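Local coordinates for putative uncharacterized protein (PDB 2ZQ5) that probably transfers a sulfuryl group from the donor PAPS to an acceptor, being a sulfotransferase whose fold is related to P-loop nucleotide-binding proteins, at residues P233-F237 against T292-L297; G98-T102 against I261-M265; T104-H108 against W228-N232; Y209-R213 against A241-Y246; S309-V315 against D330-F335. All blocks are in the same frame, centred on the assembly; numbering follows the deposited sequence.

Interaction 1 of 5, residues P233-F237 against T292-L297; sequences PSHLF and TWSRGL
Residues 234-237 form one short, weakly bonded helical turn, with Leu236 N donating to Pro233 O at 3.1 Å and Phe237 N weakly to Ser234 O at 2.9 Å. Residues 292-297 are regular alpha-helix. The nearest CA atoms, of Phe237 and Gly296, are 5.1 Å apart. That approach depends on glycine, since a CB there would clash with Phe237 CZ. Phe237 (chi1 m) fits knob-into-hole among Thr292, Trp293, Arg295 and Gly296. Gly296 CA makes a CH-pi contact over the ring face, 3.5 Å from the Phe237 centroid, while the ring edge reaches Thr292 O (3.2 Å from CZ) and Trp293 CZ3 (3.7 Å from CE2). Pro233 CB is 3.8 Å from Trp293 CH2, and Leu236 CD2 meets Leu297 CD2 at 4.2 Å. Arg295 turns its charge to Glu188 and Asp291, and Thr292 OG1 bonds Glu188. The contact thus packs the turn after strand 227-231 onto helix 282-304, and its cohesion comes from shape and apolar packing, without direct hydrogen bonding between the segments.

Interaction 2 of 5, residues G98-T102 against I261-M265; sequences GLVRT and IMASM
Gly98 opens the segment with phi/psi of 147/177, angles at which a CB would jam against the preceding carbonyl, so glycine is required. Leu99 to Thr102 then make a type II beta turn, with Val100 at -68/152 and Arg101 at 75/19. Leu99 (chi1 m, chi2 p) directs CD2 to Met265 CE at 3.8 Å and Ile261 CD1 at 4.3 Å. Val100 (chi1 p) places CG1 3.7 Å from Met265 CG, and its O lies 3.7 Å from Ile261 CD1. Arg101 lays its CB 3.9 Å from Ile261 CG2; its NE is 3.3 Å from Ser264 OG, at an angle too poor for a hydrogen bond. Thr102 (chi1 p) closes the turn: OG1 donates to Leu99 O at 2.6 Å, its N does so weakly at 3.4 Å, and CG2 touches Ile261 CD1 at 3.6 Å. Ile261, at the N-cap position of helix 262-272, has its CA 6.6 Å from Arg101 CA. A turn preceded by Gly98, between strand 94-97 and helix 104-111, is consistent with the 5'-phosphosulfate-binding loop of sulfotransferases. Around it, Thr102 OG1 is bonded to Thr254 of strand 250-255, and Leu99 and Met265 both rest on Trp293 of helix 282-304.

Interaction 3 of 5, residues T104-H108 against W228-N232; sequences TTALH and WVLKN
Helix 104-108 runs nearly antiparallel to strand 228-231, at 170° between their directions and 8.9 Å between axes; the nearest CA atoms, of His108 and Lys231, are 6.2 Å apart. The polar centre is the Lys231 ammonium. Its side chain (chi1 t, chi2 -95°, chi3 m, chi4 t) crosses to the first turn of the helix, where NZ donates to Thr104 OG1 and to Thr105 OG1, each at 3.2 Å. With chi1 p at Thr104 and m at Thr105, the hydroxyls of these adjacent residues both face NZ. A salt bridge to Glu173 supplies the countercharge. Nearer the backbone, Lys231 CB makes a CH-pi contact over the His108 face, 3.5 Å from the ring centroid. His108 (chi1 t) extends toward the strand, where one water lies 2.8 Å from its NE2 and donates to Val229 O at 2.6 Å; the direct distance from His108 NE2 to Val229 O is 4.0 Å. Asn232 O, past the strand end, is bonded by Thr97 OG1. Helix 104-111 follows the loop after strand 94-97, which probably corresponds to the phosphosulfate-binding loop of sulfotransferases. The chemistry is that of a buried, compensated charge: two neutral hydroxyls and a carboxylate bind the ammonium, and a water bridges imidazole and strand.

Interaction 4 of 5, residues Y209-R213 against A241-Y246; sequences YCRHR and ALMATY
The Tyr209 ring lies at the apolar centre, with chi1 at -88° laying it along helix 241-245: CD1 is 4.0 Å from Ala241 CB, CE2 is 3.9 Å from Leu242 CB, and Leu242 N sits over one ring face. Tyr246 CE2 meets its edge, 4.4 Å from Tyr209 CD2. The helices cross at -47° with axes 9.5 Å apart, and the nearest CA pairs are Cys210 with Thr245 (6.0 Å) and Tyr209 with Ala241 (6.3 Å). Thr245 (m) donates from OG1 to Ala241 O at 2.9 Å within its own helix, leaving CG2 3.6 Å from Arg213 CD. At the polar edge, Tyr246, just past the helix end, shares a 2.7 Å hydrogen bond between its OH and His212 ND1. A water accepts from Arg213 NE and donates to Thr245 O, both at 3.0 Å. This is plain helix-helix packing on one side of the parallel sheet: His212, Leu242 and Tyr246 rest on Phe95 of strand 94-97, and Tyr209 OH bonds Ser234 of helix 234-237.

Interaction 5 of 5, residues S309-V315 against D330-F335; sequences SAQFYDV and DIYRHF
Tyr313 is the principal residue here, with the largest area buried by the contact; His334 and Phe335 follow. Strand 312-315 and helix 330-334 run almost antiparallel, at 161° with axes 9.4 Å apart, and the nearest CA pairs, Tyr313 with Ile331 and Gln311 with Phe335, both stand at 7.0 Å. Tyr313 (chi1 t) reaches along the helix. Its ring takes a CH-pi contact on one face from Ile331 CG1, 3.9 Å from the centroid, and its OH donates a very short 2.5 Å hydrogen bond to Asp330 OD2. Ile331 also packs its CD1 3.9 Å from Val315 CG2. His334 (chi1 t) presents a face to the Tyr313 edge in an offset edge-to-face pair, centroids 5.3 Å apart and planes at 64°, while its NE2 donates weakly to Phe312 O at 2.8 Å. Phe335 (chi1 m) sets its ring against the 3-10 segment and the start of the strand, with CZ 3.8 Å from Tyr313 CB and CD1 3.6 Å from Ala310 O. A water donates to Ala310 O at 2.9 Å and to His334 O at 2.7 Å. The contact packs a helix against outermost strand 312-316, beside strand 250-255. Chemically, Asp330 serves two partners: its OD1 forms a salt bridge with Arg333 NE at 2.8 Å, so the carboxylate that accepts the tyrosine hydrogen bond is already balanced by an arginine of the same helix.

In the fold
From the N terminus, residues 98-102 open interaction 2 and wait until 261-265 to close it, so the loops of interactions 3 and 4 both nest inside. Interaction 3 opens at 104-108 and closes at 228-232, crossing interaction 4, which begins at 209-213 and ends at 241-246. Interaction 1 starts at 233-237, directly after interaction 3, and closes at 292-297; it crosses both 2 and 4. Interaction 5 follows in series. Contacts 1 and 2 touch through Trp293 with Met265, while 1 and 4 meet at Ser234 and Tyr209. Leu107 of interaction 3 reaches Ile331 of interaction 5, joining helices 104-111 and 324-334 beside the parallel sheet.

Interaction 1 of 5, residues P233-F237 against T292-L297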
# COMPACT_ATOMS: atom_id res chain seq x y z
N PRO A 233 0.06 -4.36 2.14
CA PRO A 233 -0.01 -5.00 3.45
C PRO A 233 -1.41 -4.95 4.09
O PRO A 233 -1.75 -5.81 4.90
CB PRO A 233 1.01 -4.21 4.27
CG PRO A 233 2.04 -3.84 3.25
CD PRO A 233 1.19 -3.41 2.07
N SER A 234 -2.22 -3.96 3.73
CA SER A 234 -3.55 -3.83 4.34
C SER A 234 -4.46 -5.03 4.11
O SER A 234 -5.35 -5.31 4.92
CB SER A 234 -4.27 -2.57 3.81
OG SER A 234 -4.68 -2.75 2.47
N HIS A 235 -4.24 -5.75 3.03
CA HIS A 235 -5.08 -6.89 2.71
C HIS A 235 -5.04 -7.97 3.80
O HIS A 235 -5.96 -8.78 3.90
CB HIS A 235 -4.69 -7.41 1.33
CG HIS A 235 -4.83 -6.36 0.27
ND1 HIS A 235 -3.94 -6.20 -0.76
CD2 HIS A 235 -5.75 -5.37 0.13
CE1 HIS A 235 -4.29 -5.14 -1.48
NE2 HIS A 235 -5.38 -4.63 -0.96
N LEU A 236 -4.00 -7.95 4.62
CA LEU A 236 -3.90 -8.90 5.73
C LEU A 236 -4.92 -8.55 6.80
O LEU A 236 -5.53 -9.43 7.42
CB LEU A 236 -2.51 -8.83 6.37
CG LEU A 236 -1.31 -9.34 5.57
CD1 LEU A 236 -0.03 -8.98 6.30
CD2 LEU A 236 -1.42 -10.85 5.40
N PHE A 237 -5.09 -7.24 7.02
CA PHE A 237 -5.98 -6.70 8.04
C PHE A 237 -7.43 -6.52 7.62
O PHE A 237 -8.33 -6.49 8.47
CB PHE A 237 -5.48 -5.32 8.48
CG PHE A 237 -4.08 -5.30 9.02
CD1 PHE A 237 -3.85 -5.28 10.40
CD2 PHE A 237 -2.98 -5.26 8.16
CE1 PHE A 237 -2.55 -5.23 10.90
CE2 PHE A 237 -1.68 -5.21 8.66
CZ PHE A 237 -1.47 -5.19 10.04
N THR A 292 2.00 -4.61 15.25
CA THR A 292 1.37 -4.43 13.95
C THR A 292 1.30 -5.69 13.09
O THR A 292 0.22 -6.10 12.66
CB THR A 292 2.08 -3.34 13.12
OG1 THR A 292 1.95 -2.09 13.79
CG2 THR A 292 1.48 -3.24 11.72
N TRP A 293 2.45 -6.31 12.85
CA TRP A 293 2.48 -7.48 11.99
C TRP A 293 1.96 -8.78 12.57
O TRP A 293 1.52 -9.65 11.82
CB TRP A 293 3.89 -7.63 11.41
CG TRP A 293 4.27 -6.36 10.70
CD1 TRP A 293 5.26 -5.49 11.04
CD2 TRP A 293 3.54 -5.73 9.63
NE1 TRP A 293 5.18 -4.35 10.27
CE2 TRP A 293 4.14 -4.47 9.40
CE3 TRP A 293 2.43 -6.10 8.86
CZ2 TRP A 293 3.67 -3.58 8.43
CZ3 TRP A 293 1.96 -5.22 7.89
CH2 TRP A 293 2.58 -3.97 7.69
N SER A 294 1.98 -8.93 13.89
CA SER A 294 1.42 -10.15 14.46
C SER A 294 -0.10 -10.02 14.36
O SER A 294 -0.80 -11.01 14.15
CB SER A 294 1.87 -10.35 15.92
OG SER A 294 1.49 -9.29 16.77
N ARG A 295 -0.62 -8.80 14.49
CA ARG A 295 -2.06 -8.58 14.35
C ARG A 295 -2.46 -8.83 12.90
O ARG A 295 -3.46 -9.49 12.63
CB ARG A 295 -2.44 -7.15 14.75
CG ARG A 295 -2.58 -6.95 16.25
CD ARG A 295 -3.20 -5.60 16.61
NE ARG A 295 -2.29 -4.47 16.42
CZ ARG A 295 -2.32 -3.62 15.40
NH1 ARG A 295 -3.23 -3.76 14.44
NH2 ARG A 295 -1.45 -2.63 15.35
N GLY A 296 -1.67 -8.31 11.97
CA GLY A 296 -1.97 -8.49 10.56
C GLY A 296 -2.06 -9.95 10.16
O GLY A 296 -3.03 -10.38 9.53
N LEU A 297 -1.04 -10.73 10.52
CA LEU A 297 -1.04 -12.14 10.17
C LEU A 297 -2.15 -12.92 10.87
O LEU A 297 -2.78 -13.80 10.27
CB LEU A 297 0.33 -12.76 10.48
CG LEU A 297 1.46 -12.26 9.57
CD1 LEU A 297 2.80 -12.78 10.07
CD2 LEU A 297 1.20 -12.70 8.14

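Interaction 2 of 5, residues G98-T102 against I261-M265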
# COMPACT_ATOMS: atom_id res chain seq x y z
N GLY A 98 1.23 -9.72 2.32
CA GLY A 98 2.21 -10.35 3.19
C GLY A 98 3.10 -9.25 3.73
O GLY A 98 2.94 -8.09 3.36
N LEU A 99 4.03 -9.61 4.60
CA LEU A 99 4.94 -8.62 5.19
C LEU A 99 5.99 -8.16 4.19
O LEU A 99 6.25 -8.82 3.19
CB LEU A 99 5.66 -9.21 6.40
CG LEU A 99 4.97 -9.17 7.76
CD1 LEU A 99 3.57 -9.74 7.68
CD2 LEU A 99 5.82 -9.94 8.77
N VAL A 100 6.59 -7.01 4.47
CA VAL A 100 7.65 -6.53 3.61
C VAL A 100 8.78 -7.53 3.83
O VAL A 100 8.86 -8.16 4.90
CB VAL A 100 8.11 -5.11 4.03
CG1 VAL A 100 8.64 -5.12 5.44
CG2 VAL A 100 9.17 -4.60 3.06
N ARG A 101 9.62 -7.71 2.82
CA ARG A 101 10.75 -8.65 2.88
C ARG A 101 10.33 -10.12 2.74
O ARG A 101 11.09 -11.01 3.12
CB ARG A 101 11.54 -8.48 4.19
CG ARG A 101 12.03 -7.06 4.46
CD ARG A 101 12.94 -6.54 3.37
NE ARG A 101 13.47 -5.22 3.71
CZ ARG A 101 14.09 -4.42 2.85
NH1 ARG A 101 14.26 -4.79 1.59
NH2 ARG A 101 14.55 -3.24 3.26
N THR A 102 9.14 -10.37 2.21
CA THR A 102 8.68 -11.75 2.02
C THR A 102 8.43 -12.09 0.55
O THR A 102 7.93 -13.17 0.23
CB THR A 102 7.38 -12.05 2.81
OG1 THR A 102 6.30 -11.24 2.30
CG2 THR A 102 7.57 -11.77 4.28
N ILE A 261 13.33 -11.82 9.39
CA ILE A 261 13.18 -10.53 8.72
C ILE A 261 12.80 -9.35 9.62
O ILE A 261 12.87 -8.20 9.19
CB ILE A 261 12.13 -10.60 7.57
CG1 ILE A 261 10.79 -11.10 8.11
CG2 ILE A 261 12.64 -11.49 6.45
CD1 ILE A 261 9.65 -11.00 7.11
N MET A 262 12.42 -9.63 10.87
CA MET A 262 12.02 -8.56 11.78
C MET A 262 13.07 -7.45 11.92
O MET A 262 12.73 -6.27 11.88
CB MET A 262 11.67 -9.13 13.16
CG MET A 262 11.18 -8.09 14.18
SD MET A 262 9.80 -7.02 13.65
CE MET A 262 8.44 -8.16 13.71
N ALA A 263 14.34 -7.82 12.07
CA ALA A 263 15.37 -6.79 12.20
C ALA A 263 15.43 -5.94 10.94
O ALA A 263 15.53 -4.71 11.01
CB ALA A 263 16.73 -7.44 12.47
N SER A 264 15.36 -6.59 9.78
CA SER A 264 15.41 -5.90 8.49
C SER A 264 14.22 -4.95 8.35
O SER A 264 14.36 -3.84 7.85
CB SER A 264 15.41 -6.92 7.35
OG SER A 264 15.44 -6.28 6.09
N MET A 265 13.05 -5.41 8.79
CA MET A 265 11.84 -4.61 8.72
C MET A 265 11.99 -3.35 9.56
O MET A 265 11.62 -2.25 9.14
CB MET A 265 10.65 -5.43 9.22
CG MET A 265 10.31 -6.62 8.35
SD MET A 265 9.17 -7.77 9.16
CE MET A 265 7.75 -6.73 9.38

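Interaction 3 of 5, residues T104-H108 against W228-N232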
# COMPACT_ATOMS: atom_id res chain seq x y z
N THR A 104 6.63 -10.00 -1.72
CA THR A 104 5.42 -9.42 -2.31
C THR A 104 5.73 -8.55 -3.53
O THR A 104 4.99 -8.57 -4.51
CB THR A 104 4.61 -8.57 -1.31
OG1 THR A 104 5.41 -7.47 -0.85
CG2 THR A 104 4.17 -9.43 -0.13
N THR A 105 6.82 -7.79 -3.47
CA THR A 105 7.19 -6.93 -4.59
C THR A 105 7.54 -7.75 -5.83
O THR A 105 7.09 -7.43 -6.93
CB THR A 105 8.38 -6.03 -4.24
OG1 THR A 105 8.03 -5.21 -3.12
CG2 THR A 105 8.75 -5.13 -5.42
N ALA A 106 8.34 -8.79 -5.65
CA ALA A 106 8.73 -9.64 -6.77
C ALA A 106 7.50 -10.29 -7.41
O ALA A 106 7.39 -10.34 -8.63
CB ALA A 106 9.70 -10.71 -6.29
N LEU A 107 6.58 -10.76 -6.57
CA LEU A 107 5.37 -11.41 -7.06
C LEU A 107 4.47 -10.40 -7.77
O LEU A 107 3.87 -10.70 -8.80
CB LEU A 107 4.60 -12.04 -5.89
CG LEU A 107 4.23 -13.51 -6.03
CD1 LEU A 107 3.53 -13.76 -7.36
CD2 LEU A 107 5.48 -14.36 -5.94
N HIS A 108 4.39 -9.21 -7.20
CA HIS A 108 3.58 -8.13 -7.75
C HIS A 108 4.03 -7.80 -9.17
O HIS A 108 3.21 -7.71 -10.09
CB HIS A 108 3.73 -6.89 -6.85
CG HIS A 108 2.80 -5.77 -7.20
ND1 HIS A 108 2.99 -4.49 -6.71
CD2 HIS A 108 1.68 -5.72 -7.95
CE1 HIS A 108 2.01 -3.71 -7.15
NE2 HIS A 108 1.21 -4.43 -7.90
N TRP A 228 -7.09 -7.10 -12.92
CA TRP A 228 -6.32 -6.27 -12.02
C TRP A 228 -5.44 -7.12 -11.11
O TRP A 228 -5.83 -8.22 -10.69
CB TRP A 228 -7.25 -5.41 -11.15
CG TRP A 228 -7.56 -4.07 -11.72
CD1 TRP A 228 -8.68 -3.72 -12.43
CD2 TRP A 228 -6.76 -2.89 -11.64
NE1 TRP A 228 -8.62 -2.39 -12.78
CE2 TRP A 228 -7.45 -1.86 -12.30
CE3 TRP A 228 -5.51 -2.61 -11.05
CZ2 TRP A 228 -6.94 -0.56 -12.41
CZ3 TRP A 228 -5.00 -1.32 -11.15
CH2 TRP A 228 -5.72 -0.31 -11.83
N VAL A 229 -4.25 -6.60 -10.82
CA VAL A 229 -3.31 -7.24 -9.92
C VAL A 229 -2.94 -6.16 -8.91
O VAL A 229 -2.47 -5.08 -9.29
CB VAL A 229 -2.03 -7.70 -10.65
CG1 VAL A 229 -1.06 -8.32 -9.65
CG2 VAL A 229 -2.39 -8.71 -11.74
N LEU A 230 -3.17 -6.45 -7.63
CA LEU A 230 -2.89 -5.51 -6.55
C LEU A 230 -1.94 -6.10 -5.53
O LEU A 230 -1.81 -7.32 -5.43
CB LEU A 230 -4.19 -5.14 -5.82
CG LEU A 230 -5.41 -4.55 -6.54
CD1 LEU A 230 -4.96 -3.35 -7.38
CD2 LEU A 230 -6.08 -5.60 -7.43
N LYS A 231 -1.28 -5.24 -4.77
CA LYS A 231 -0.40 -5.70 -3.70
C LYS A 231 -0.37 -4.64 -2.60
O LYS A 231 -0.21 -3.45 -2.87
CB LYS A 231 1.02 -5.96 -4.21
CG LYS A 231 1.91 -6.67 -3.18
CD LYS A 231 2.76 -5.71 -2.35
CE LYS A 231 3.98 -5.25 -3.14
NZ LYS A 231 5.02 -4.63 -2.25
N ASN A 232 -0.54 -5.08 -1.35
CA ASN A 232 -0.52 -4.15 -0.23
C ASN A 232 -0.63 -4.87 1.10
O ASN A 232 -1.31 -5.89 1.21
CB ASN A 232 -1.69 -3.17 -0.35
CG ASN A 232 -1.48 -1.92 0.48
OD1 ASN A 232 -0.45 -1.26 0.36
ND2 ASN A 232 -2.47 -1.58 1.31
O HOH W 1 -1.13 -2.96 -8.58

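Interaction 4 of 5, residues Y209-R213 against A241-Y246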
# COMPACT_ATOMS: atom_id res chain seq x y z
N TYR A 209 -12.55 0.07 0.98
CA TYR A 209 -12.31 -0.81 -0.15
C TYR A 209 -13.28 -0.53 -1.29
O TYR A 209 -12.94 -0.72 -2.45
CB TYR A 209 -12.37 -2.28 0.28
CG TYR A 209 -11.02 -2.78 0.75
CD1 TYR A 209 -10.44 -2.29 1.93
CD2 TYR A 209 -10.29 -3.70 -0.00
CE1 TYR A 209 -9.17 -2.68 2.33
CE2 TYR A 209 -9.01 -4.11 0.39
CZ TYR A 209 -8.46 -3.59 1.56
OH TYR A 209 -7.20 -3.97 1.96
N CYS A 210 -14.47 -0.05 -0.96
CA CYS A 210 -15.43 0.30 -1.99
C CYS A 210 -14.86 1.47 -2.79
O CYS A 210 -15.01 1.54 -4.02
CB CYS A 210 -16.76 0.68 -1.35
SG CYS A 210 -17.75 -0.76 -0.87
N ARG A 211 -14.19 2.40 -2.10
CA ARG A 211 -13.59 3.54 -2.79
C ARG A 211 -12.41 3.05 -3.63
O ARG A 211 -12.18 3.52 -4.75
CB ARG A 211 -13.13 4.59 -1.78
CG ARG A 211 -12.72 5.89 -2.45
CD ARG A 211 -12.05 6.85 -1.48
NE ARG A 211 -11.63 8.06 -2.19
CZ ARG A 211 -12.42 9.09 -2.47
NH1 ARG A 211 -13.69 9.08 -2.07
NH2 ARG A 211 -11.96 10.12 -3.16
N HIS A 212 -11.66 2.09 -3.09
CA HIS A 212 -10.52 1.50 -3.77
C HIS A 212 -11.02 0.95 -5.12
O HIS A 212 -10.41 1.19 -6.16
CB HIS A 212 -9.95 0.39 -2.87
CG HIS A 212 -8.84 -0.42 -3.47
ND1 HIS A 212 -9.06 -1.51 -4.28
CD2 HIS A 212 -7.50 -0.34 -3.30
CE1 HIS A 212 -7.90 -2.08 -4.57
NE2 HIS A 212 -6.94 -1.39 -3.99
N ARG A 213 -12.14 0.25 -5.09
CA ARG A 213 -12.72 -0.33 -6.30
C ARG A 213 -13.15 0.75 -7.30
O ARG A 213 -12.93 0.59 -8.51
CB ARG A 213 -13.92 -1.22 -5.94
CG ARG A 213 -14.60 -1.84 -7.14
CD ARG A 213 -15.56 -2.94 -6.71
NE ARG A 213 -16.34 -3.44 -7.85
CZ ARG A 213 -17.33 -2.76 -8.42
NH1 ARG A 213 -17.66 -1.56 -7.96
NH2 ARG A 213 -17.98 -3.27 -9.45
N ALA A 241 -13.34 -6.98 4.21
CA ALA A 241 -13.74 -5.85 3.37
C ALA A 241 -13.36 -6.15 1.93
O ALA A 241 -14.09 -5.82 0.99
CB ALA A 241 -13.05 -4.57 3.84
N LEU A 242 -12.20 -6.77 1.75
CA LEU A 242 -11.72 -7.12 0.43
C LEU A 242 -12.70 -8.07 -0.25
O LEU A 242 -13.12 -7.84 -1.38
CB LEU A 242 -10.32 -7.75 0.55
CG LEU A 242 -9.51 -8.02 -0.72
CD1 LEU A 242 -8.05 -8.24 -0.33
CD2 LEU A 242 -10.05 -9.22 -1.48
N MET A 243 -13.08 -9.14 0.45
CA MET A 243 -14.01 -10.11 -0.11
C MET A 243 -15.41 -9.54 -0.31
O MET A 243 -16.11 -9.93 -1.24
CB MET A 243 -14.07 -11.37 0.76
CG MET A 243 -12.74 -12.10 0.90
SD MET A 243 -12.00 -12.57 -0.69
CE MET A 243 -12.80 -14.14 -0.98
N ALA A 244 -15.83 -8.61 0.54
CA ALA A 244 -17.15 -8.02 0.39
C ALA A 244 -17.19 -7.16 -0.87
O ALA A 244 -18.20 -7.10 -1.58
CB ALA A 244 -17.49 -7.17 1.61
N THR A 245 -16.07 -6.50 -1.16
CA THR A 245 -15.95 -5.63 -2.32
C THR A 245 -15.62 -6.38 -3.60
O THR A 245 -16.08 -6.02 -4.69
CB THR A 245 -14.86 -4.57 -2.06
OG1 THR A 245 -15.15 -3.89 -0.84
CG2 THR A 245 -14.81 -3.56 -3.20
N TYR A 246 -14.83 -7.44 -3.47
CA TYR A 246 -14.41 -8.27 -4.59
C TYR A 246 -14.67 -9.73 -4.20
O TYR A 246 -13.74 -10.47 -3.88
CB TYR A 246 -12.91 -8.08 -4.84
CG TYR A 246 -12.47 -6.64 -5.03
CD1 TYR A 246 -12.61 -6.00 -6.26
CD2 TYR A 246 -11.88 -5.93 -3.98
CE1 TYR A 246 -12.16 -4.69 -6.45
CE2 TYR A 246 -11.43 -4.62 -4.17
CZ TYR A 246 -11.57 -4.01 -5.40
OH TYR A 246 -11.10 -2.73 -5.61
O HOH W 2 -16.18 -6.39 -7.65

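Interaction 5 of 5, residues S309-V315 against D330-F335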
# COMPACT_ATOMS: atom_id res chain seq x y z
N SER A 309 -11.37 -21.80 0.10
CA SER A 309 -9.92 -21.94 -0.03
C SER A 309 -9.44 -21.96 -1.48
O SER A 309 -8.27 -21.72 -1.75
CB SER A 309 -9.45 -23.21 0.69
OG SER A 309 -10.13 -24.36 0.22
N ALA A 310 -10.35 -22.22 -2.41
CA ALA A 310 -10.00 -22.23 -3.83
C ALA A 310 -9.54 -20.84 -4.28
O ALA A 310 -8.86 -20.70 -5.30
CB ALA A 310 -11.19 -22.68 -4.66
N GLN A 311 -9.91 -19.82 -3.51
CA GLN A 311 -9.54 -18.45 -3.85
C GLN A 311 -8.28 -17.96 -3.15
O GLN A 311 -7.97 -16.77 -3.21
CB GLN A 311 -10.70 -17.51 -3.52
CG GLN A 311 -11.92 -17.71 -4.41
CD GLN A 311 -13.09 -16.83 -4.03
OE1 GLN A 311 -13.02 -15.59 -4.12
NE2 GLN A 311 -14.18 -17.45 -3.59
N PHE A 312 -7.55 -18.86 -2.50
CA PHE A 312 -6.34 -18.49 -1.79
C PHE A 312 -5.15 -19.36 -2.16
O PHE A 312 -5.31 -20.54 -2.48
CB PHE A 312 -6.57 -18.60 -0.27
CG PHE A 312 -7.55 -17.60 0.26
CD1 PHE A 312 -7.11 -16.40 0.83
CD2 PHE A 312 -8.91 -17.83 0.15
CE1 PHE A 312 -8.02 -15.46 1.28
CE2 PHE A 312 -9.83 -16.90 0.61
CZ PHE A 312 -9.39 -15.70 1.17
N TYR A 313 -3.96 -18.77 -2.12
CA TYR A 313 -2.73 -19.48 -2.44
C TYR A 313 -1.63 -18.95 -1.53
O TYR A 313 -1.50 -17.74 -1.34
CB TYR A 313 -2.34 -19.25 -3.90
CG TYR A 313 -1.20 -20.14 -4.37
CD1 TYR A 313 -1.46 -21.34 -5.02
CD2 TYR A 313 0.13 -19.78 -4.15
CE1 TYR A 313 -0.42 -22.17 -5.44
CE2 TYR A 313 1.18 -20.60 -4.56
CZ TYR A 313 0.90 -21.79 -5.20
OH TYR A 313 1.93 -22.60 -5.61
N ASP A 314 -0.84 -19.87 -0.97
CA ASP A 314 0.27 -19.50 -0.09
C ASP A 314 1.58 -19.74 -0.81
O ASP A 314 1.83 -20.83 -1.33
CB ASP A 314 0.23 -20.33 1.19
CG ASP A 314 -0.99 -20.05 2.03
OD1 ASP A 314 -1.09 -18.92 2.57
OD2 ASP A 314 -1.84 -20.95 2.15
N VAL A 315 2.43 -18.72 -0.83
CA VAL A 315 3.73 -18.81 -1.47
C VAL A 315 4.84 -18.68 -0.44
O VAL A 315 4.84 -17.77 0.37
CB VAL A 315 3.93 -17.68 -2.52
CG1 VAL A 315 5.35 -17.72 -3.07
CG2 VAL A 315 2.92 -17.82 -3.64
N ASP A 330 2.39 -22.17 -11.05
CA ASP A 330 1.55 -22.93 -10.13
C ASP A 330 0.40 -22.08 -9.61
O ASP A 330 -0.68 -22.59 -9.33
CB ASP A 330 2.38 -23.47 -8.96
CG ASP A 330 1.71 -24.64 -8.27
OD1 ASP A 330 1.45 -25.66 -8.94
OD2 ASP A 330 1.44 -24.54 -7.05
N ILE A 331 0.63 -20.78 -9.48
CA ILE A 331 -0.41 -19.87 -9.03
C ILE A 331 -1.51 -19.83 -10.09
O ILE A 331 -2.70 -19.92 -9.77
CB ILE A 331 0.15 -18.45 -8.80
CG1 ILE A 331 1.05 -18.44 -7.57
CG2 ILE A 331 -1.00 -17.45 -8.63
CD1 ILE A 331 1.79 -17.14 -7.34
N TYR A 332 -1.11 -19.71 -11.35
CA TYR A 332 -2.08 -19.69 -12.44
C TYR A 332 -2.84 -21.01 -12.48
O TYR A 332 -4.06 -21.03 -12.64
CB TYR A 332 -1.38 -19.48 -13.79
CG TYR A 332 -1.14 -18.02 -14.15
CD1 TYR A 332 -0.33 -17.20 -13.37
CD2 TYR A 332 -1.72 -17.48 -15.30
CE1 TYR A 332 -0.09 -15.88 -13.73
CE2 TYR A 332 -1.49 -16.16 -15.67
CZ TYR A 332 -0.67 -15.36 -14.88
OH TYR A 332 -0.42 -14.06 -15.25
N ARG A 333 -2.12 -22.12 -12.33
CA ARG A 333 -2.73 -23.44 -12.34
C ARG A 333 -3.78 -23.55 -11.24
O ARG A 333 -4.91 -23.97 -11.48
CB ARG A 333 -1.67 -24.52 -12.13
CG ARG A 333 -2.23 -25.94 -12.09
CD ARG A 333 -1.23 -26.92 -11.49
NE ARG A 333 -0.89 -26.57 -10.11
CZ ARG A 333 -1.76 -26.56 -9.10
NH1 ARG A 333 -3.03 -26.89 -9.31
NH2 ARG A 333 -1.37 -26.22 -7.88
N HIS A 334 -3.39 -23.17 -10.02
CA HIS A 334 -4.28 -23.22 -8.87
C HIS A 334 -5.58 -22.46 -9.10
O HIS A 334 -6.66 -22.95 -8.78
CB HIS A 334 -3.57 -22.65 -7.64
CG HIS A 334 -4.39 -22.71 -6.39
ND1 HIS A 334 -4.70 -23.90 -5.76
CD2 HIS A 334 -4.98 -21.74 -5.65
CE1 HIS A 334 -5.43 -23.66 -4.69
NE2 HIS A 334 -5.62 -22.35 -4.60
N PHE A 335 -5.48 -21.26 -9.67
CA PHE A 335 -6.66 -20.44 -9.91
C PHE A 335 -7.35 -20.73 -11.25
O PHE A 335 -8.32 -20.06 -11.60
CB PHE A 335 -6.29 -18.95 -9.84
CG PHE A 335 -5.87 -18.50 -8.46
CD1 PHE A 335 -6.61 -18.84 -7.33
CD2 PHE A 335 -4.76 -17.68 -8.30
CE1 PHE A 335 -6.24 -18.37 -6.07
CE2 PHE A 335 -4.38 -17.20 -7.04
CZ PHE A 335 -5.13 -17.55 -5.92
O HOH W 3 -8.02 -23.20 -6.47